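Long-range contact in protease Do-like 1, chloroplastic (Arabidopsis thaliana, PDB 3QO6), which acts as an ATP-independent serine protease of the HtrA family in the chloroplast thylakoid, where it may degrade damaged proteins under heat and light stress: residues P259-S271 against V317-E331. Residues are numbered along the deposited sequence; the frame is centred on the assembly and turned at random.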
ATOM      1  N   PRO B 259     -38.512 -19.051   6.387  1.00 75.78           N
ATOM      2  CA  PRO B 259     -39.115 -18.813   7.704  1.00 78.77           C
ATOM      3  C   PRO B 259     -40.577 -19.238   7.656  1.00 82.15           C
ATOM      4  O   PRO B 259     -41.298 -18.896   6.718  1.00 83.95           O
ATOM      5  CB  PRO B 259     -38.948 -17.311   7.897  1.00 77.03           C
ATOM      6  CG  PRO B 259     -37.701 -16.993   7.116  1.00 74.48           C
ATOM      7  CD  PRO B 259     -37.931 -17.805   5.856  1.00 75.93           C
ATOM      8  N   PRO B 260     -41.033 -19.986   8.670  1.00 85.93           N
ATOM      9  CA  PRO B 260     -42.413 -20.477   8.752  1.00 86.43           C
ATOM     10  C   PRO B 260     -43.459 -19.370   8.678  1.00 85.42           C
ATOM     11  O   PRO B 260     -44.617 -19.615   8.321  1.00 87.05           O
ATOM     12  CB  PRO B 260     -42.431 -21.219  10.086  1.00 88.45           C
ATOM     13  CG  PRO B 260     -41.494 -20.409  10.924  1.00 89.95           C
ATOM     14  CD  PRO B 260     -40.339 -20.178   9.959  1.00 88.40           C
ATOM     15  N   SER B 261     -43.025 -18.155   8.991  1.00 83.29           N
ATOM     16  CA  SER B 261     -43.895 -16.993   8.985  1.00 82.37           C
ATOM     17  C   SER B 261     -43.983 -16.231   7.654  1.00 79.54           C
ATOM     18  O   SER B 261     -44.623 -15.174   7.593  1.00 81.13           O
ATOM     19  CB  SER B 261     -43.446 -16.044  10.105  1.00 84.37           C
ATOM     20  OG  SER B 261     -43.147 -14.753   9.598  1.00 86.49           O
ATOM     21  N   GLY B 262     -43.356 -16.751   6.596  1.00 75.63           N
ATOM     22  CA  GLY B 262     -43.385 -16.082   5.292  1.00 69.07           C
ATOM     23  C   GLY B 262     -44.129 -16.864   4.214  1.00 68.00           C
ATOM     24  O   GLY B 262     -44.588 -17.972   4.479  1.00 67.86           O
ATOM     25  N   PRO B 263     -44.259 -16.337   2.986  1.00 64.75           N
ATOM     26  CA  PRO B 263     -44.972 -17.036   1.915  1.00 66.01           C
ATOM     27  C   PRO B 263     -44.519 -18.443   1.577  1.00 72.59           C
ATOM     28  O   PRO B 263     -45.323 -19.371   1.649  1.00 74.06           O
ATOM     29  CB  PRO B 263     -44.851 -16.086   0.746  1.00 65.30           C
ATOM     30  CG  PRO B 263     -44.885 -14.758   1.416  1.00 64.91           C
ATOM     31  CD  PRO B 263     -43.963 -14.953   2.593  1.00 63.30           C
ATOM     32  N   ALA B 264     -43.253 -18.622   1.201  1.00 77.88           N
ATOM     33  CA  ALA B 264     -42.748 -19.967   0.873  1.00 77.67           C
ATOM     34  C   ALA B 264     -42.743 -20.842   2.132  1.00 76.86           C
ATOM     35  O   ALA B 264     -42.813 -22.081   2.068  1.00 71.98           O
ATOM     36  CB  ALA B 264     -41.353 -19.879   0.291  1.00 78.77           C
ATOM     37  N   GLY B 265     -42.651 -20.190   3.283  1.00 76.86           N
ATOM     38  CA  GLY B 265     -42.689 -20.942   4.522  1.00 80.04           C
ATOM     39  C   GLY B 265     -44.068 -21.576   4.693  1.00 80.17           C
ATOM     40  O   GLY B 265     -44.179 -22.797   4.796  1.00 81.07           O
ATOM     41  N   LYS B 266     -45.118 -20.747   4.713  1.00 79.54           N
ATOM     42  CA  LYS B 266     -46.490 -21.224   4.862  1.00 75.09           C
ATOM     43  C   LYS B 266     -46.823 -22.177   3.731  1.00 76.50           C
ATOM     44  O   LYS B 266     -47.667 -23.059   3.889  1.00 81.49           O
ATOM     45  CB  LYS B 266     -47.481 -20.065   4.845  1.00 70.48           C
ATOM     46  CG  LYS B 266     -47.273 -19.049   5.947  1.00 73.64           C
ATOM     47  CD  LYS B 266     -47.997 -17.750   5.644  1.00 72.81           C
ATOM     48  CE  LYS B 266     -47.503 -16.656   6.549  1.00 74.76           C
ATOM     49  NZ  LYS B 266     -48.199 -15.357   6.320  1.00 83.66           N
ATOM     50  N   ALA B 267     -46.168 -22.001   2.587  1.00 73.90           N
ATOM     51  CA  ALA B 267     -46.402 -22.871   1.445  1.00 73.16           C
ATOM     52  C   ALA B 267     -45.571 -24.128   1.547  1.00 77.17           C
ATOM     53  O   ALA B 267     -45.610 -24.957   0.631  1.00 79.17           O
ATOM     54  CB  ALA B 267     -46.070 -22.160   0.153  1.00 75.15           C
ATOM     55  N   GLY B 268     -44.792 -24.243   2.631  1.00 77.71           N
ATOM     56  CA  GLY B 268     -43.962 -25.422   2.865  1.00 79.66           C
ATOM     57  C   GLY B 268     -42.666 -25.724   2.082  1.00 82.05           C
ATOM     58  O   GLY B 268     -42.347 -26.916   1.856  1.00 78.60           O
ATOM     59  N   LEU B 269     -41.928 -24.694   1.653  1.00 78.65           N
ATOM     60  CA  LEU B 269     -40.656 -24.930   0.973  1.00 77.32           C
ATOM     61  C   LEU B 269     -39.650 -25.310   2.058  1.00 78.72           C
ATOM     62  O   LEU B 269     -39.700 -24.775   3.174  1.00 75.49           O
ATOM     63  CB  LEU B 269     -40.169 -23.680   0.255  1.00 74.89           C
ATOM     64  CG  LEU B 269     -40.470 -23.661  -1.235  1.00 76.92           C
ATOM     65  CD1 LEU B 269     -41.983 -23.635  -1.437  1.00 79.04           C
ATOM     66  CD2 LEU B 269     -39.789 -22.454  -1.884  1.00 74.61           C
ATOM     67  N   GLN B 270     -38.728 -26.217   1.741  1.00 80.99           N
ATOM     68  CA  GLN B 270     -37.754 -26.662   2.735  1.00 86.26           C
ATOM     69  C   GLN B 270     -36.426 -25.932   2.719  1.00 86.87           C
ATOM     70  O   GLN B 270     -35.874 -25.623   1.659  1.00 87.99           O
ATOM     71  CB  GLN B 270     -37.489 -28.148   2.571  1.00 91.89           C
ATOM     72  CG  GLN B 270     -38.741 -28.999   2.608  1.00100.70           C
ATOM     73  CD  GLN B 270     -38.465 -30.429   2.191  1.00104.87           C
ATOM     74  OE1 GLN B 270     -39.382 -31.170   1.849  1.00107.13           O
ATOM     75  NE2 GLN B 270     -37.191 -30.825   2.217  1.00109.69           N
ATOM     76  N   SER B 271     -35.912 -25.687   3.918  1.00 85.52           N
ATOM     77  CA  SER B 271     -34.645 -25.006   4.112  1.00 83.95           C
ATOM     78  C   SER B 271     -33.478 -26.004   4.161  1.00 86.38           C
ATOM     79  O   SER B 271     -33.675 -27.220   4.247  1.00 87.47           O
ATOM     80  CB  SER B 271     -34.717 -24.220   5.409  1.00 81.16           C
ATOM     81  OG  SER B 271     -35.950 -23.524   5.479  1.00 81.41           O
ATOM     82  N   VAL B 317     -39.457 -26.633  -7.593  1.00 90.18           N
ATOM     83  CA  VAL B 317     -38.219 -26.872  -6.867  1.00 91.92           C
ATOM     84  C   VAL B 317     -37.668 -28.267  -7.132  1.00 95.89           C
ATOM     85  O   VAL B 317     -38.364 -29.136  -7.647  1.00 97.06           O
ATOM     86  CB  VAL B 317     -38.413 -26.760  -5.335  1.00 91.21           C
ATOM     87  CG1 VAL B 317     -39.052 -25.442  -4.992  1.00 90.30           C
ATOM     88  CG2 VAL B 317     -39.257 -27.928  -4.812  1.00 88.95           C
ATOM     89  N   LEU B 318     -36.403 -28.465  -6.788  1.00 97.51           N
ATOM     90  CA  LEU B 318     -35.768 -29.759  -6.914  1.00 97.23           C
ATOM     91  C   LEU B 318     -35.548 -30.151  -5.468  1.00 99.63           C
ATOM     92  O   LEU B 318     -34.619 -29.680  -4.816  1.00100.48           O
ATOM     93  CB  LEU B 318     -34.431 -29.663  -7.649  1.00 96.32           C
ATOM     94  CG  LEU B 318     -33.484 -30.863  -7.503  1.00 96.87           C
ATOM     95  CD1 LEU B 318     -34.220 -32.153  -7.790  1.00 96.32           C
ATOM     96  CD2 LEU B 318     -32.315 -30.711  -8.445  1.00 94.46           C
ATOM     97  N   ARG B 319     -36.452 -30.973  -4.958  1.00103.35           N
ATOM     98  CA  ARG B 319     -36.378 -31.450  -3.593  1.00108.39           C
ATOM     99  C   ARG B 319     -35.521 -32.710  -3.630  1.00113.10           C
ATOM    100  O   ARG B 319     -34.803 -32.935  -4.604  1.00116.55           O
ATOM    101  CB  ARG B 319     -37.790 -31.744  -3.078  1.00106.88           C
ATOM    102  CG  ARG B 319     -37.876 -32.066  -1.598  1.00107.45           C
ATOM    103  CD  ARG B 319     -39.295 -31.894  -1.071  1.00107.67           C
ATOM    104  NE  ARG B 319     -39.718 -30.493  -1.051  1.00110.17           N
ATOM    105  CZ  ARG B 319     -40.837 -30.052  -0.474  1.00111.03           C
ATOM    106  NH1 ARG B 319     -41.655 -30.904   0.132  1.00111.11           N
ATOM    107  NH2 ARG B 319     -41.133 -28.758  -0.486  1.00109.31           N
ATOM    108  N   GLY B 320     -35.585 -33.527  -2.586  1.00117.45           N
ATOM    109  CA  GLY B 320     -34.781 -34.739  -2.551  1.00123.32           C
ATOM    110  C   GLY B 320     -34.771 -35.613  -3.802  1.00126.60           C
ATOM    111  O   GLY B 320     -35.431 -36.658  -3.837  1.00128.55           O
ATOM    112  N   ASP B 321     -34.032 -35.190  -4.830  1.00127.26           N
ATOM    113  CA  ASP B 321     -33.896 -35.945  -6.090  1.00127.71           C
ATOM    114  C   ASP B 321     -35.122 -36.111  -6.995  1.00123.92           C
ATOM    115  O   ASP B 321     -35.075 -36.862  -7.971  1.00122.62           O
ATOM    116  CB  ASP B 321     -33.301 -37.333  -5.804  1.00131.80           C
ATOM    117  CG  ASP B 321     -31.883 -37.259  -5.243  1.00136.09           C
ATOM    118  OD1 ASP B 321     -30.945 -36.917  -6.005  1.00137.32           O
ATOM    119  OD2 ASP B 321     -31.709 -37.535  -4.033  1.00138.67           O
ATOM    120  N   HIS B 322     -36.208 -35.419  -6.679  1.00120.85           N
ATOM    121  CA  HIS B 322     -37.415 -35.488  -7.496  1.00118.78           C
ATOM    122  C   HIS B 322     -37.951 -34.080  -7.624  1.00116.67           C
ATOM    123  O   HIS B 322     -37.855 -33.300  -6.682  1.00116.16           O
ATOM    124  CB  HIS B 322     -38.473 -36.359  -6.836  1.00120.08           C
ATOM    125  CG  HIS B 322     -38.908 -35.860  -5.495  1.00121.70           C
ATOM    126  ND1 HIS B 322     -38.208 -36.127  -4.338  1.00123.49           N
ATOM    127  CD2 HIS B 322     -39.967 -35.101  -5.126  1.00122.27           C
ATOM    128  CE1 HIS B 322     -38.819 -35.559  -3.314  1.00123.69           C
ATOM    129  NE2 HIS B 322     -39.889 -34.930  -3.766  1.00123.51           N
ATOM    130  N   LYS B 323     -38.524 -33.754  -8.776  1.00114.55           N
ATOM    131  CA  LYS B 323     -39.053 -32.418  -8.974  1.00113.78           C
ATOM    132  C   LYS B 323     -40.253 -32.125  -8.074  1.00114.91           C
ATOM    133  O   LYS B 323     -40.675 -32.966  -7.276  1.00115.76           O
ATOM    134  CB  LYS B 323     -39.423 -32.203 -10.441  1.00113.05           C
ATOM    135  CG  LYS B 323     -38.910 -30.875 -11.004  1.00116.45           C
ATOM    136  CD  LYS B 323     -37.440 -30.658 -10.622  1.00118.28           C
ATOM    137  CE  LYS B 323     -36.842 -29.390 -11.219  1.00118.86           C
ATOM    138  NZ  LYS B 323     -36.475 -29.531 -12.660  1.00117.96           N
ATOM    139  N   GLU B 324     -40.778 -30.909  -8.200  1.00115.41           N
ATOM    140  CA  GLU B 324     -41.919 -30.429  -7.419  1.00112.84           C
ATOM    141  C   GLU B 324     -42.541 -29.229  -8.101  1.00110.98           C
ATOM    142  O   GLU B 324     -42.056 -28.734  -9.121  1.00111.83           O
ATOM    143  CB  GLU B 324     -41.490 -29.975  -6.030  1.00114.31           C
ATOM    144  CG  GLU B 324     -41.147 -31.079  -5.075  1.00115.53           C
ATOM    145  CD  GLU B 324     -42.367 -31.780  -4.565  1.00113.66           C
ATOM    146  OE1 GLU B 324     -43.259 -31.095  -4.014  1.00111.89           O
ATOM    147  OE2 GLU B 324     -42.425 -33.018  -4.711  1.00114.81           O
ATOM    148  N   LYS B 325     -43.607 -28.745  -7.492  1.00107.43           N
ATOM    149  CA  LYS B 325     -44.340 -27.604  -7.998  1.00103.72           C
ATOM    150  C   LYS B 325     -45.037 -27.147  -6.734  1.00100.03           C
ATOM    151  O   LYS B 325     -45.606 -27.970  -6.028  1.00 98.88           O
ATOM    152  CB  LYS B 325     -45.337 -28.085  -9.055  1.00105.13           C
ATOM    153  CG  LYS B 325     -46.083 -27.008  -9.827  1.00109.37           C
ATOM    154  CD  LYS B 325     -46.884 -27.639 -10.991  1.00110.66           C
ATOM    155  CE  LYS B 325     -47.773 -26.616 -11.704  1.00111.64           C
ATOM    156  NZ  LYS B 325     -48.180 -27.065 -13.064  1.00110.51           N
ATOM    157  N   ILE B 326     -44.950 -25.860  -6.414  1.00 95.96           N
ATOM    158  CA  ILE B 326     -45.585 -25.342  -5.202  1.00 90.17           C
ATOM    159  C   ILE B 326     -46.143 -23.956  -5.455  1.00 89.84           C
ATOM    160  O   ILE B 326     -45.489 -23.101  -6.050  1.00 91.63           O
ATOM    161  CB  ILE B 326     -44.580 -25.290  -4.020  1.00 86.84           C
ATOM    162  CG1 ILE B 326     -44.062 -26.702  -3.740  1.00 85.33           C
ATOM    163  CG2 ILE B 326     -45.243 -24.711  -2.772  1.00 84.31           C
ATOM    164  CD1 ILE B 326     -43.169 -26.817  -2.545  1.00 88.43           C
ATOM    165  N   SER B 327     -47.373 -23.729  -5.037  1.00 87.65           N
ATOM    166  CA  SER B 327     -47.928 -22.418  -5.245  1.00 86.45           C
ATOM    167  C   SER B 327     -47.688 -21.577  -4.006  1.00 84.06           C
ATOM    168  O   SER B 327     -47.973 -21.987  -2.877  1.00 79.85           O
ATOM    169  CB  SER B 327     -49.421 -22.499  -5.584  1.00 88.65           C
ATOM    170  OG  SER B 327     -49.618 -22.494  -6.993  1.00 89.72           O
ATOM    171  N   VAL B 328     -47.127 -20.397  -4.227  1.00 82.41           N
ATOM    172  CA  VAL B 328     -46.860 -19.488  -3.135  1.00 82.29           C
ATOM    173  C   VAL B 328     -47.521 -18.162  -3.446  1.00 83.08           C
ATOM    174  O   VAL B 328     -47.437 -17.673  -4.570  1.00 81.74           O
ATOM    175  CB  VAL B 328     -45.355 -19.259  -2.970  1.00 80.66           C
ATOM    176  CG1 VAL B 328     -45.081 -18.447  -1.715  1.00 81.61           C
ATOM    177  CG2 VAL B 328     -44.646 -20.590  -2.895  1.00 79.76           C
ATOM    178  N   THR B 329     -48.213 -17.595  -2.469  1.00 84.61           N
ATOM    179  CA  THR B 329     -48.832 -16.287  -2.680  1.00 85.76           C
ATOM    180  C   THR B 329     -47.939 -15.249  -1.999  1.00 84.15           C
ATOM    181  O   THR B 329     -47.737 -15.262  -0.778  1.00 81.68           O
ATOM    182  CB  THR B 329     -50.273 -16.200  -2.110  1.00 84.64           C
ATOM    183  OG1 THR B 329     -50.566 -17.369  -1.340  1.00 84.62           O
ATOM    184  CG2 THR B 329     -51.275 -16.092  -3.240  1.00 88.05           C
ATOM    185  N   LEU B 330     -47.404 -14.352  -2.814  1.00 82.44           N
ATOM    186  CA  LEU B 330     -46.499 -13.338  -2.324  1.00 84.11           C
ATOM    187  C   LEU B 330     -47.113 -12.315  -1.388  1.00 84.82           C
ATOM    188  O   LEU B 330     -48.146 -11.727  -1.692  1.00 90.04           O
ATOM    189  CB  LEU B 330     -45.832 -12.634  -3.515  1.00 84.01           C
ATOM    190  CG  LEU B 330     -44.935 -13.507  -4.396  1.00 78.47           C
ATOM    191  CD1 LEU B 330     -45.751 -14.130  -5.465  1.00 79.55           C
ATOM    192  CD2 LEU B 330     -43.867 -12.662  -5.024  1.00 83.50           C
ATOM    193  N   GLU B 331     -46.463 -12.101  -0.249  1.00 84.02           N
ATOM    194  CA  GLU B 331     -46.922 -11.130   0.736  1.00 84.60           C
ATOM    195  C   GLU B 331     -45.953  -9.968   0.808  1.00 84.30           C
ATOM    196  O   GLU B 331     -44.777 -10.105   0.469  1.00 85.21           O
ATOM    197  CB  GLU B 331     -46.988 -11.759   2.118  1.00 85.66           C
ATOM    198  CG  GLU B 331     -47.827 -12.996   2.180  1.00 91.60           C
ATOM    199  CD  GLU B 331     -47.512 -13.809   3.411  1.00 94.38           C
ATOM    200  OE1 GLU B 331     -48.084 -14.905   3.562  1.00 96.31           O
ATOM    201  OE2 GLU B 331     -46.684 -13.350   4.229  1.00 97.01           O
TER
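Pro263, Ala267 and Leu269 lay the short helix 263-266 and its exit on strand 326-332 of the PDZ domain, and the packing is mainly apolar. Val328 is the hub: its CG1, anti to the backbone N (chi1 -173°), reaches CB of Pro263 at 3.4 Å, while its CG2 lies 3.7 Å from Ala267 CB. The small alanine lets the helix settle close to the strand, and proline suits a first helical turn, which needs no N-H there. Past the Schellman motif, where Gly268 easily adopts positive phi, Leu269 CD1 touches Ile326 CD1 at 3.6 Å, the side chains running antiparallel.

Polar groups close both ends. The extended Lys266 brings NZ to the syn side of Glu331 OE1 (2.8 Å), 26° out of the carboxylate plane, a salt bridge at the exposed margin, with Pro263 CG against the carboxylate carbon. At the far end Arg319 NH2 gives Gly268 O a weak bond (3.2 Å) and pairs with Asp284, while Gln270 OE1 leans over one guanidinium face without a hydrogen bond, its amide tilted 44°. A leucine replacing Arg319 would probably leave Asp284 without its cationic mate and the Gly268 carbonyl without this donor. A greasy centre, one salt bridge and one shared arginine thus hold helix and following loop against the sheet.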